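Local structure of citryl-CoA lyase (Hydrogenobacter thermophilus, 6HXP) at residues Y22-L25 against D26-N30; G29-F33 against A34-Y38; F209-I212 against G213-G217; M199-D202 against W203-K207; N82-N85 against V86-A90. The protein probably cleaves citryl-CoA to acetyl-CoA and oxaloacetate, as a lyase of the citrate synthase family that binds coenzyme A. All blocks are in the same frame, centred on the assembly; numbering follows the deposited sequence.

Contact 1: Y22-L25 against D26-N30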
loop_
_atom_site.group_PDB
_atom_site.type_symbol
_atom_site.label_atom_id
_atom_site.label_comp_id
_atom_site.label_asym_id
_atom_site.label_seq_id
_atom_site.Cartn_x
_atom_site.Cartn_y
_atom_site.Cartn_z
ATOM N N TYR A 22 17.432 -10.381 23.682
ATOM C CA TYR A 22 16.696 -11.264 24.590
ATOM C C TYR A 22 16.018 -12.382 23.825
ATOM O O TYR A 22 15.421 -12.127 22.774
ATOM C CB TYR A 22 15.630 -10.481 25.366
ATOM C CG TYR A 22 16.194 -9.456 26.340
ATOM C CD1 TYR A 22 16.763 -9.848 27.544
ATOM C CD2 TYR A 22 16.169 -8.104 26.048
ATOM C CE1 TYR A 22 17.324 -8.910 28.421
ATOM C CE2 TYR A 22 16.698 -7.158 26.914
ATOM C CZ TYR A 22 17.290 -7.565 28.103
ATOM O OH TYR A 22 17.842 -6.670 28.981
ATOM N N ARG A 23 16.039 -13.578 24.394
ATOM C CA ARG A 23 15.377 -14.740 23.794
ATOM C C ARG A 23 13.871 -14.470 23.743
ATOM O O ARG A 23 13.229 -14.289 24.788
ATOM C CB ARG A 23 15.680 -15.955 24.632
ATOM C CG ARG A 23 15.145 -17.241 24.082
ATOM C CD ARG A 23 15.555 -18.378 25.025
ATOM N NE ARG A 23 15.102 -19.666 24.513
ATOM C CZ ARG A 23 14.212 -20.452 25.111
ATOM N NH1 ARG A 23 13.657 -20.086 26.259
ATOM N NH2 ARG A 23 13.860 -21.604 24.558
ATOM N N LEU A 24 13.303 -14.468 22.531
ATOM C CA LEU A 24 11.866 -14.181 22.389
ATOM C C LEU A 24 11.022 -15.136 23.226
ATOM O O LEU A 24 10.084 -14.674 23.878
ATOM C CB LEU A 24 11.469 -14.209 20.926
ATOM C CG LEU A 24 9.962 -13.857 20.668
ATOM C CD1 LEU A 24 9.551 -12.572 21.346
ATOM C CD2 LEU A 24 9.709 -13.744 19.187
ATOM N N LEU A 25 11.389 -16.411 23.302
ATOM C CA LEU A 25 10.615 -17.358 24.085
ATOM C C LEU A 25 10.620 -17.048 25.566
ATOM O O LEU A 25 9.669 -17.438 26.256
ATOM C CB LEU A 25 11.017 -18.784 23.765
ATOM C CG LEU A 25 10.488 -19.151 22.318
ATOM C CD1 LEU A 25 10.558 -20.522 22.083
ATOM C CD2 LEU A 25 9.018 -18.700 22.066
ATOM N N ASP A 26 11.649 -16.332 26.082
ATOM C CA ASP A 26 11.643 -15.891 27.477
ATOM C C ASP A 26 10.778 -14.648 27.657
ATOM O O ASP A 26 10.307 -14.385 28.754
ATOM C CB ASP A 26 13.058 -15.611 27.983
ATOM C CG ASP A 26 13.900 -16.870 28.180
ATOM O OD1 ASP A 26 13.341 -17.986 28.104
ATOM O OD2 ASP A 26 15.111 -16.734 28.351
ATOM N N LEU A 27 10.591 -13.838 26.617
ATOM C CA LEU A 27 9.738 -12.660 26.723
ATOM C C LEU A 27 8.284 -13.083 26.728
ATOM O O LEU A 27 7.472 -12.493 27.457
ATOM C CB LEU A 27 9.976 -11.744 25.539
ATOM C CG LEU A 27 11.420 -11.205 25.316
ATOM C CD1 LEU A 27 11.462 -10.268 24.139
ATOM C CD2 LEU A 27 11.940 -10.544 26.551
ATOM N N VAL A 28 7.948 -14.104 25.932
ATOM C CA VAL A 28 6.560 -14.592 25.828
ATOM C C VAL A 28 6.134 -15.093 27.209
ATOM O O VAL A 28 6.788 -15.968 27.771
ATOM C CB VAL A 28 6.461 -15.709 24.775
ATOM C CG1 VAL A 28 5.066 -16.367 24.765
ATOM C CG2 VAL A 28 6.786 -15.169 23.362
ATOM N N GLY A 29 5.018 -14.547 27.708
ATOM C CA GLY A 29 4.463 -14.896 29.011
ATOM C C GLY A 29 5.026 -14.093 30.165
ATOM O O GLY A 29 4.505 -14.198 31.293
ATOM N N ASN A 30 6.113 -13.336 29.937
ATOM C CA ASN A 30 6.792 -12.568 30.970
ATOM C C ASN A 30 6.724 -11.074 30.780
ATOM O O ASN A 30 6.735 -10.348 31.763
ATOM C CB ASN A 30 8.243 -13.004 31.097
ATOM C CG ASN A 30 8.307 -14.404 31.706
ATOM O OD1 ASN A 30 7.581 -14.707 32.673
ATOM N ND2 ASN A 30 9.229 -15.222 31.215
HETATM O O HOH W 1 10.782 -19.469 28.051
#
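Arg-23 O takes two backbone bonds as the chain turns from strand 22-23 into the short helix 24-27: Leu-27 N lies in its carbonyl plane at 3.2 Å, while Asp-26 N, 2.9 Å from the same Arg-23 O, comes from above that plane. One residue on, Val-28 N closes the turn on Leu-24 O at 3.0 Å. Arg-23 stands at the N-cap position, and its side chain runs fully extended from CG to NE, bringing NH1 within 2.8 Å of Asp-26 OD1 in a salt bridge. The oxygen lies near the guanidinium plane but is itself approached from above the carboxylate plane, the two planes standing 69° apart. Leu-25 CB covers one guanidinium face. A water donates both to Asp-26 OD1 and to Leu-25 O. On the apolar side Leu-27 CD1 meets Leu-24 CD1 at 4.1 Å, the side chains crossing at about a right angle, and Leu-27 CD2 rests 3.9 Å from Tyr-22 CB. Leu-24 and Val-28 also pack on Ser-60 of the second subunit. With Glu-16 as a second partner through NH2, Arg-23 is shared by two carboxylates, an arrangement likely to stabilise its positive charge and tie strand 16-19 to this helical turn.

Contact 2: G29-F33 against A34-Y38; sequences GNLSF and AQAIY
Gln-35 OE1 is gripped twice: Ser-32 N donates to it at 2.9 Å, in the carbonyl plane and on a lone pair, and a water that also binds Asn-30 O donates at 2.7 Å to Gln-35 OE1. The first of these bonds is half of a capping box at the start of helix 33-42. The return half runs from Gln-35 N to Ser-32 OG, 3.0 Å and nearly straight at 161°. Ser-32 OG stands between its own backbone N and carbonyl carbon (chi1 75°), which turns it back over the first helical turn, and it has a further hydrogen bond with Glu-55 of the same chain. The Gln-35 chain, extended beyond CG, reaches back along the turn, and Ser-51 OG holds NE2 at the other end of the amide, so both ends of the group are fixed. Regular helix bonds follow, from Ala-36 N to Ser-32 O and from Ile-37 N to Phe-33 O. Leu-31 flanks the cap, its CD2 3.7 Å from Gln-35 OE1. Glu-55 of the second subunit accepts from Phe-33 N, so the helix start is also held across the subunit interface, where Phe-33 packs on Leu-58 of that subunit. One turn along, Ile-37 CD1 sits over the face of the Phe-33 ring in a CH-pi contact, 3.6 Å from the centroid and 7° off the ring normal.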
loop_
_atom_site.group_PDB
_atom_site.type_symbol
_atom_site.label_atom_id
_atom_site.label_comp_id
_atom_site.label_asym_id
_atom_site.label_seq_id
_atom_site.Cartn_x
_atom_site.Cartn_y
_atom_site.Cartn_z
ATOM N N GLY A 29 5.018 -14.547 27.708
ATOM C CA GLY A 29 4.463 -14.896 29.011
ATOM C C GLY A 29 5.026 -14.093 30.165
ATOM O O GLY A 29 4.505 -14.198 31.293
ATOM N N ASN A 30 6.113 -13.336 29.937
ATOM C CA ASN A 30 6.792 -12.568 30.970
ATOM C C ASN A 30 6.724 -11.074 30.780
ATOM O O ASN A 30 6.735 -10.348 31.763
ATOM C CB ASN A 30 8.243 -13.004 31.097
ATOM C CG ASN A 30 8.307 -14.404 31.706
ATOM O OD1 ASN A 30 7.581 -14.707 32.673
ATOM N ND2 ASN A 30 9.229 -15.222 31.215
ATOM N N LEU A 31 6.693 -10.597 29.551
ATOM C CA LEU A 31 6.521 -9.164 29.284
ATOM C C LEU A 31 5.123 -8.952 28.691
ATOM O O LEU A 31 4.591 -9.820 27.972
ATOM C CB LEU A 31 7.499 -8.665 28.198
ATOM C CG LEU A 31 8.938 -8.425 28.552
ATOM C CD1 LEU A 31 9.638 -7.605 27.484
ATOM C CD2 LEU A 31 9.136 -7.846 29.892
ATOM N N SER A 32 4.516 -7.824 28.983
ATOM C CA SER A 32 3.279 -7.485 28.294
ATOM C C SER A 32 3.650 -7.086 26.870
ATOM O O SER A 32 4.810 -6.775 26.536
ATOM C CB SER A 32 2.603 -6.304 28.977
ATOM O OG SER A 32 3.252 -5.073 28.691
ATOM N N PHE A 33 2.645 -7.026 26.010
ATOM C CA PHE A 33 2.870 -6.594 24.628
ATOM C C PHE A 33 3.430 -5.162 24.601
ATOM O O PHE A 33 4.385 -4.904 23.900
ATOM C CB PHE A 33 1.581 -6.734 23.846
ATOM C CG PHE A 33 1.655 -6.408 22.382
ATOM C CD1 PHE A 33 2.708 -6.865 21.604
ATOM C CD2 PHE A 33 0.638 -5.698 21.770
ATOM C CE1 PHE A 33 2.726 -6.625 20.227
ATOM C CE2 PHE A 33 0.672 -5.439 20.389
ATOM C CZ PHE A 33 1.731 -5.891 19.645
ATOM N N ALA A 34 2.852 -4.221 25.368
ATOM C CA ALA A 34 3.377 -2.846 25.402
ATOM C C ALA A 34 4.842 -2.830 25.882
ATOM O O ALA A 34 5.640 -2.045 25.381
ATOM C CB ALA A 34 2.540 -1.955 26.295
ATOM N N GLN A 35 5.216 -3.682 26.865
ATOM C CA GLN A 35 6.612 -3.731 27.290
ATOM C C GLN A 35 7.512 -4.243 26.187
ATOM O O GLN A 35 8.621 -3.720 26.017
ATOM C CB GLN A 35 6.782 -4.621 28.520
ATOM C CG GLN A 35 6.170 -4.007 29.760
ATOM C CD GLN A 35 6.258 -4.931 30.931
ATOM O OE1 GLN A 35 5.939 -6.139 30.854
ATOM N NE2 GLN A 35 6.676 -4.366 32.054
ATOM N N ALA A 36 7.068 -5.281 25.466
ATOM C CA ALA A 36 7.842 -5.801 24.322
ATOM C C ALA A 36 7.970 -4.761 23.204
ATOM O O ALA A 36 9.007 -4.683 22.525
ATOM C CB ALA A 36 7.214 -7.087 23.793
ATOM N N ILE A 37 6.923 -3.945 23.014
ATOM C CA ILE A 37 6.995 -2.859 22.049
ATOM C C ILE A 37 8.055 -1.841 22.458
ATOM O O ILE A 37 8.864 -1.403 21.649
ATOM C CB ILE A 37 5.610 -2.203 21.931
ATOM C CG1 ILE A 37 4.661 -3.170 21.193
ATOM C CG2 ILE A 37 5.691 -0.867 21.200
ATOM C CD1 ILE A 37 3.187 -2.846 21.362
ATOM N N TYR A 38 8.045 -1.470 23.731
ATOM C CA TYR A 38 9.052 -0.535 24.213
ATOM C C TYR A 38 10.443 -1.150 23.924
ATOM O O TYR A 38 11.332 -0.459 23.421
ATOM C CB TYR A 38 8.881 -0.257 25.703
ATOM C CG TYR A 38 9.892 0.757 26.208
ATOM C CD1 TYR A 38 11.202 0.380 26.517
ATOM C CD2 TYR A 38 9.538 2.081 26.413
ATOM C CE1 TYR A 38 12.134 1.309 26.966
ATOM C CE2 TYR A 38 10.478 3.024 26.843
ATOM C CZ TYR A 38 11.772 2.627 27.133
ATOM O OH TYR A 38 12.728 3.550 27.557
HETATM O O HOH W 2 5.862 -8.003 32.848
#

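Contact 3: F209-I212 against G213-G217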
loop_
_atom_site.group_PDB
_atom_site.type_symbol
_atom_site.label_atom_id
_atom_site.label_comp_id
_atom_site.label_asym_id
_atom_site.label_seq_id
_atom_site.Cartn_x
_atom_site.Cartn_y
_atom_site.Cartn_z
ATOM N N PHE A 209 4.377 5.275 17.086
ATOM C CA PHE A 209 3.492 5.024 18.217
ATOM C C PHE A 209 2.037 5.034 17.787
ATOM O O PHE A 209 1.225 4.187 18.245
ATOM C CB PHE A 209 3.743 6.011 19.364
ATOM C CG PHE A 209 5.195 6.000 19.797
ATOM C CD1 PHE A 209 5.752 4.877 20.394
ATOM C CD2 PHE A 209 6.029 7.078 19.507
ATOM C CE1 PHE A 209 7.112 4.867 20.745
ATOM C CE2 PHE A 209 7.364 7.050 19.844
ATOM C CZ PHE A 209 7.895 5.935 20.416
ATOM N N PHE A 210 1.694 5.971 16.924
ATOM C CA PHE A 210 0.346 6.085 16.372
ATOM C C PHE A 210 -0.022 4.901 15.529
ATOM O O PHE A 210 -1.077 4.290 15.731
ATOM C CB PHE A 210 0.208 7.376 15.581
ATOM C CG PHE A 210 -1.182 7.669 15.101
ATOM C CD1 PHE A 210 -2.233 7.772 15.998
ATOM C CD2 PHE A 210 -1.439 7.916 13.771
ATOM C CE1 PHE A 210 -3.516 8.098 15.563
ATOM C CE2 PHE A 210 -2.730 8.227 13.342
ATOM C CZ PHE A 210 -3.763 8.262 14.220
ATOM N N ILE A 211 0.903 4.455 14.692
ATOM C CA ILE A 211 0.615 3.290 13.869
ATOM C C ILE A 211 0.374 2.067 14.701
ATOM O O ILE A 211 -0.579 1.312 14.495
ATOM C CB ILE A 211 1.792 3.059 12.897
ATOM C CG1 ILE A 211 1.898 4.201 11.859
ATOM C CG2 ILE A 211 1.625 1.690 12.172
ATOM C CD1 ILE A 211 3.203 4.311 11.238
ATOM N N ILE A 212 1.270 1.794 15.659
ATOM C CA ILE A 212 1.146 0.598 16.476
ATOM C C ILE A 212 -0.174 0.615 17.266
ATOM O O ILE A 212 -0.830 -0.418 17.346
ATOM C CB ILE A 212 2.347 0.497 17.429
ATOM C CG1 ILE A 212 3.593 0.180 16.645
ATOM C CG2 ILE A 212 2.102 -0.563 18.540
ATOM C CD1 ILE A 212 4.917 0.424 17.419
ATOM N N GLY A 213 -0.511 1.759 17.806
ATOM C CA GLY A 213 -1.721 1.906 18.607
ATOM C C GLY A 213 -2.974 1.779 17.798
ATOM O O GLY A 213 -3.951 1.216 18.293
ATOM N N ARG A 214 -3.001 2.352 16.602
ATOM C CA ARG A 214 -4.239 2.404 15.781
ATOM C C ARG A 214 -4.488 1.172 14.926
ATOM O O ARG A 214 -5.633 0.915 14.508
ATOM C CB ARG A 214 -4.221 3.657 14.926
ATOM C CG ARG A 214 -5.402 3.890 13.990
ATOM C CD ARG A 214 -6.734 3.989 14.694
ATOM N NE ARG A 214 -6.743 5.056 15.697
ATOM C CZ ARG A 214 -6.938 6.353 15.470
ATOM N NH1 ARG A 214 -7.269 6.790 14.245
ATOM N NH2 ARG A 214 -6.845 7.227 16.470
ATOM N N VAL A 215 -3.436 0.400 14.596
ATOM C CA VAL A 215 -3.647 -0.780 13.749
ATOM C C VAL A 215 -4.717 -1.722 14.315
ATOM O O VAL A 215 -5.487 -2.248 13.511
ATOM C CB VAL A 215 -2.289 -1.482 13.459
ATOM C CG1 VAL A 215 -2.462 -2.964 13.133
ATOM C CG2 VAL A 215 -1.598 -0.772 12.300
ATOM N N PRO A 216 -4.850 -1.956 15.628
ATOM C CA PRO A 216 -5.958 -2.793 16.086
ATOM C C PRO A 216 -7.320 -2.241 15.655
ATOM O O PRO A 216 -8.184 -3.015 15.289
ATOM C CB PRO A 216 -5.802 -2.823 17.590
ATOM C CG PRO A 216 -4.308 -2.600 17.815
ATOM C CD PRO A 216 -3.949 -1.593 16.739
ATOM N N GLY A 217 -7.503 -0.938 15.712
ATOM C CA GLY A 217 -8.740 -0.330 15.238
ATOM C C GLY A 217 -8.929 -0.572 13.744
ATOM O O GLY A 217 -10.035 -0.913 13.296
#
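Phe-210 CE1 lies over one face of the Arg-214 guanidinium, off toward its rim, 3.6 Å from Arg-214 NH2 and 3.8 Å from CZ. Ring and guanidinium planes stand 74° apart, so the arginine receives the edge of the phenylalanine and is not stacked on its face. The two side chains run side by side in the same direction; Arg-214 is bent at chi2 (60°) and chi3 (57°), which folds its head back beside the ring. Val-61 O accepts from Arg-214 NE, and Phe-95 packs against both Phe-210 and Arg-214. A leucine here would probably leave Val-61 O without this donor and the Phe-210 edge without its flat partner. On another side of the turn Ile-211 CG2 meets Val-215 CG2 at 4.1 Å. Beneath them run the bonds of helix 206-228, the long helix of this citrate synthase-family fold, largely buried here: Arg-214 N to Phe-210 O at 2.9 Å, flanked by Gly-213 N to Phe-209 O and Val-215 N to Ile-211 O. Pro-216 then kinks the helix: it has no N-H to give, and its CD stands 3.4 Å from Ile-212 O. Farther out, Val-215 packs on Ile-211 of the second subunit, and Pro-216 on its Ile-37.

Contact 4: M199-D202 against W203-K207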
loop_
_atom_site.group_PDB
_atom_site.type_symbol
_atom_site.label_atom_id
_atom_site.label_comp_id
_atom_site.label_asym_id
_atom_site.label_seq_id
_atom_site.Cartn_x
_atom_site.Cartn_y
_atom_site.Cartn_z
ATOM N N MET A 199 10.360 9.597 27.557
ATOM C CA MET A 199 10.954 8.249 27.469
ATOM C C MET A 199 12.286 8.234 26.696
ATOM O O MET A 199 12.903 7.180 26.607
ATOM C CB MET A 199 9.997 7.265 26.750
ATOM C CG MET A 199 8.750 6.929 27.516
ATOM S SD MET A 199 7.603 6.053 26.476
ATOM C CE MET A 199 6.231 5.782 27.583
ATOM N N GLY A 200 12.699 9.353 26.089
ATOM C CA GLY A 200 13.930 9.414 25.330
ATOM C C GLY A 200 13.864 8.902 23.900
ATOM O O GLY A 200 14.916 8.632 23.307
ATOM N N PHE A 201 12.661 8.778 23.314
ATOM C CA PHE A 201 12.554 8.357 21.943
ATOM C C PHE A 201 12.863 9.484 20.982
ATOM O O PHE A 201 12.554 10.644 21.248
ATOM C CB PHE A 201 11.161 7.815 21.638
ATOM C CG PHE A 201 10.950 6.431 22.218
ATOM C CD1 PHE A 201 11.581 5.320 21.656
ATOM C CD2 PHE A 201 10.048 6.221 23.256
ATOM C CE1 PHE A 201 11.330 4.038 22.129
ATOM C CE2 PHE A 201 9.790 4.925 23.715
ATOM C CZ PHE A 201 10.443 3.855 23.158
ATOM N N ASP A 202 13.441 9.123 19.841
ATOM C CA ASP A 202 13.741 10.043 18.758
ATOM C C ASP A 202 12.439 10.553 18.136
ATOM O O ASP A 202 11.481 9.786 17.938
ATOM C CB ASP A 202 14.548 9.284 17.700
ATOM C CG ASP A 202 14.967 10.050 16.456
ATOM O OD1 ASP A 202 14.762 11.291 16.408
ATOM O OD2 ASP A 202 15.527 9.426 15.549
ATOM N N TRP A 203 12.394 11.852 17.818
ATOM C CA TRP A 203 11.196 12.443 17.172
ATOM C C TRP A 203 10.843 11.762 15.841
ATOM O O TRP A 203 9.673 11.687 15.461
ATOM C CB TRP A 203 11.379 13.957 16.962
ATOM C CG TRP A 203 12.464 14.336 15.990
ATOM C CD1 TRP A 203 13.731 14.741 16.300
ATOM C CD2 TRP A 203 12.318 14.540 14.581
ATOM N NE1 TRP A 203 14.418 15.067 15.153
ATOM C CE2 TRP A 203 13.574 14.960 14.084
ATOM C CE3 TRP A 203 11.268 14.367 13.688
ATOM C CZ2 TRP A 203 13.777 15.246 12.727
ATOM C CZ3 TRP A 203 11.458 14.698 12.351
ATOM C CH2 TRP A 203 12.728 15.042 11.878
ATOM N N ARG A 204 11.850 11.154 15.182
ATOM C CA ARG A 204 11.607 10.459 13.923
ATOM C C ARG A 204 10.818 9.173 14.082
ATOM O O ARG A 204 10.345 8.598 13.100
ATOM C CB ARG A 204 12.903 10.204 13.171
ATOM C CG ARG A 204 13.585 11.508 12.793
ATOM C CD ARG A 204 14.974 11.291 12.219
ATOM N NE ARG A 204 15.873 10.865 13.262
ATOM C CZ ARG A 204 17.131 10.474 13.077
ATOM N NH1 ARG A 204 17.685 10.540 11.867
ATOM N NH2 ARG A 204 17.858 10.062 14.108
ATOM N N LEU A 205 10.586 8.743 15.319
ATOM C CA LEU A 205 9.769 7.568 15.600
ATOM C C LEU A 205 8.296 7.942 15.943
ATOM O O LEU A 205 7.440 7.079 16.122
ATOM C CB LEU A 205 10.399 6.830 16.785
ATOM C CG LEU A 205 9.890 5.489 17.098
ATOM C CD1 LEU A 205 9.962 4.469 15.871
ATOM C CD2 LEU A 205 10.752 4.882 18.231
ATOM N N GLY A 206 7.962 9.234 15.986
ATOM C CA GLY A 206 6.656 9.676 16.453
ATOM C C GLY A 206 5.455 9.004 15.838
ATOM O O GLY A 206 4.530 8.608 16.550
ATOM N N LYS A 207 5.454 8.864 14.511
ATOM C CA LYS A 207 4.317 8.241 13.862
ATOM C C LYS A 207 4.244 6.765 14.226
ATOM O O LYS A 207 3.176 6.162 14.191
ATOM C CB LYS A 207 4.482 8.437 12.328
ATOM C CG LYS A 207 3.288 8.642 11.550
ATOM C CD LYS A 207 3.717 8.867 10.073
ATOM C CE LYS A 207 3.737 10.275 9.616
ATOM N NZ LYS A 207 3.593 10.261 8.160
#
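Asp-202 and Arg-204 meet in a salt bridge at the start of the 3-10 turn 203-205 that leads into helix 206-228, just after the Schellman motif at Gly-200 has ended the preceding helix. The Asp-202 side chain is modelled in two conformers, and the bonds described belong to one of them. In it CG is anti to the backbone N (chi1 179°), which carries the carboxylate forward over the turn. There OD1 accepts from Arg-204 N at 3.2 Å in an almost straight bond, the N-H coming down from above the carboxylate plane, while Leu-205 N bonds to Asp-202 O, so side chain and backbone of one residue both hold the turn. Arg-204, bent at chi3 (-71°), brings NE to 2.7 Å from Asp-202 OD2; NH2 also meets OD2, and each of these side-chain bonds is weak in angle. The oxygen lies near the guanidinium plane, at its edge, although carboxylate and guanidinium planes are 60° apart. Tyr-223 of the second subunit gives Asp-202 OD2 a further hydrogen bond, placing this charge pair at the interface between subunits. Trp-203 has CG between its backbone N and carbonyl carbon, which swings the indole back beside its neighbours: Asp-202 OD1 lies over one ring face, 3.6 Å from Trp-203 CD1, and Arg-204 CG also covers a face, over the ring centre. Met-107 and Arg-108 of helix 101-116 pack on the same indole. On the buried side Phe-201 packs on Leu-41 of helix 33-42, and Leu-205 CD2 approaches its ring obliquely, 3.6 Å from Phe-201 CD1.

Contact 5: N82-N85 against V86-A90; sequences NSLN and VGVAA
Leu-84 and Val-88, one turn apart on helix 84-93, make the closely packed side of this contact: Val-88 CG2 lies 3.3 Å from Leu-84 O, which also accepts the sound backbone bond from Val-88 N. In one of two modelled Leu-84 conformers, CD2 meets Val-88 CG2 at 3.9 Å. The next bond, Ala-89 N to Asn-85 O, is 2.9 Å. The helix start is looser. Ser-83 occupies the N-cap position without a side-chain capping bond; its OG instead hydrogen-bonds Lys-207 NZ of the second subunit. Both bonds to Ser-83 O are weak, from Val-86 N at 3.0 Å and Gly-87 N at 3.3 Å. Partly exposed Asn-82 lays its amide obliquely against Val-86, OD1 3.8 Å from CG1, while Val-77 O takes its ND2. Asn-85, with CG between the backbone N and carbonyl carbon (chi1 66°), has both amide ends held by the second subunit: ND2 by Val-92 O, OD1 by Lys-207 NZ. An alanine in its place would probably leave Val-92 O without this donor and Lys-207 with one acceptor fewer across the interface. Leu-84 and Val-88 rest on Val-222 of helix 206-228 and on Ile-211 of the second subunit, whereas Val-86 turns to Val-77 of helix 69-79.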
loop_
_atom_site.group_PDB
_atom_site.type_symbol
_atom_site.label_atom_id
_atom_site.label_comp_id
_atom_site.label_asym_id
_atom_site.label_seq_id
_atom_site.Cartn_x
_atom_site.Cartn_y
_atom_site.Cartn_z
ATOM N N ASN A 82 -10.632 -7.585 -0.978
ATOM C CA ASN A 82 -9.245 -7.797 -0.624
ATOM C C ASN A 82 -9.119 -8.463 0.742
ATOM O O ASN A 82 -10.034 -8.398 1.578
ATOM C CB ASN A 82 -8.507 -6.461 -0.590
ATOM C CG ASN A 82 -8.158 -5.957 -1.941
ATOM O OD1 ASN A 82 -7.281 -6.555 -2.639
ATOM N ND2 ASN A 82 -8.814 -4.922 -2.420
ATOM N N SER A 83 -7.985 -9.107 0.964
ATOM C CA SER A 83 -7.670 -9.753 2.223
ATOM C C SER A 83 -7.503 -8.695 3.302
ATOM O O SER A 83 -7.201 -7.506 3.062
ATOM C CB SER A 83 -6.380 -10.550 2.067
ATOM O OG SER A 83 -6.052 -11.308 3.227
ATOM N N LEU A 84 -7.686 -9.105 4.526
ATOM C CA LEU A 84 -7.616 -8.182 5.641
ATOM C C LEU A 84 -6.303 -7.398 5.727
ATOM O O LEU A 84 -6.327 -6.199 6.028
ATOM C CB LEU A 84 -7.921 -8.956 6.917
ATOM C CG LEU A 84 -8.027 -8.125 8.181
ATOM C CD1 LEU A 84 -9.160 -8.596 9.040
ATOM C CD2 LEU A 84 -6.712 -8.109 8.941
ATOM N N ASN A 85 -5.146 -8.018 5.418
ATOM C CA ASN A 85 -3.905 -7.252 5.475
ATOM C C ASN A 85 -3.869 -6.096 4.508
ATOM O O ASN A 85 -3.254 -5.069 4.776
ATOM C CB ASN A 85 -2.689 -8.113 5.247
ATOM C CG ASN A 85 -2.593 -8.696 3.877
ATOM O OD1 ASN A 85 -3.546 -9.418 3.436
ATOM N ND2 ASN A 85 -1.518 -8.401 3.133
ATOM N N VAL A 86 -4.492 -6.283 3.337
ATOM C CA VAL A 86 -4.470 -5.271 2.297
ATOM C C VAL A 86 -5.298 -4.051 2.712
ATOM O O VAL A 86 -4.854 -2.907 2.585
ATOM C CB VAL A 86 -4.931 -5.880 0.977
ATOM C CG1 VAL A 86 -5.018 -4.823 -0.133
ATOM C CG2 VAL A 86 -4.045 -7.035 0.533
ATOM N N GLY A 87 -6.485 -4.271 3.301
ATOM C CA GLY A 87 -7.262 -3.161 3.798
ATOM C C GLY A 87 -6.546 -2.426 4.926
ATOM O O GLY A 87 -6.521 -1.201 4.993
ATOM N N VAL A 88 -5.943 -3.204 5.877
ATOM C CA VAL A 88 -5.266 -2.530 6.976
ATOM C C VAL A 88 -4.121 -1.681 6.468
ATOM O O VAL A 88 -3.920 -0.540 6.888
ATOM C CB VAL A 88 -4.777 -3.561 8.010
ATOM C CG1 VAL A 88 -3.863 -2.913 9.059
ATOM C CG2 VAL A 88 -5.969 -4.243 8.683
ATOM N N ALA A 89 -3.332 -2.223 5.546
ATOM C CA ALA A 89 -2.228 -1.465 4.964
ATOM C C ALA A 89 -2.688 -0.173 4.338
ATOM O O ALA A 89 -2.045 0.859 4.497
ATOM C CB ALA A 89 -1.498 -2.298 3.925
ATOM N N ALA A 90 -3.833 -0.187 3.641
ATOM C CA ALA A 90 -4.344 1.040 3.030
ATOM C C ALA A 90 -4.663 2.085 4.071
ATOM O O ALA A 90 -4.411 3.276 3.882
ATOM C CB ALA A 90 -5.578 0.714 2.205
#

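Contacts 1 and 2 follow each other along the chain, sharing Gly-29 and Asn-30, with centres about 9 Å apart. Contact 2 reaches helix 206-228 where Ile-37 CD1 packs 3.8 Å from Ile-212 CG2 of contact 3, and the loop before that helix where Tyr-38 CE2 lies 3.7 Å from Phe-201 CE2 of contact 4. Contacts 4 and 3 succeed one another toward and along that helix, joined where Phe-209 meets Phe-201 edge-to-face. The centre of contact 5 is about 14 Å from that of contact 3, with nearest atoms about 4 Å apart but not touching; all five contacts touch the second subunit. Bound coenzyme A is about 11 Å from the Trp-203 side chain and about 12 Å from that of Phe-210.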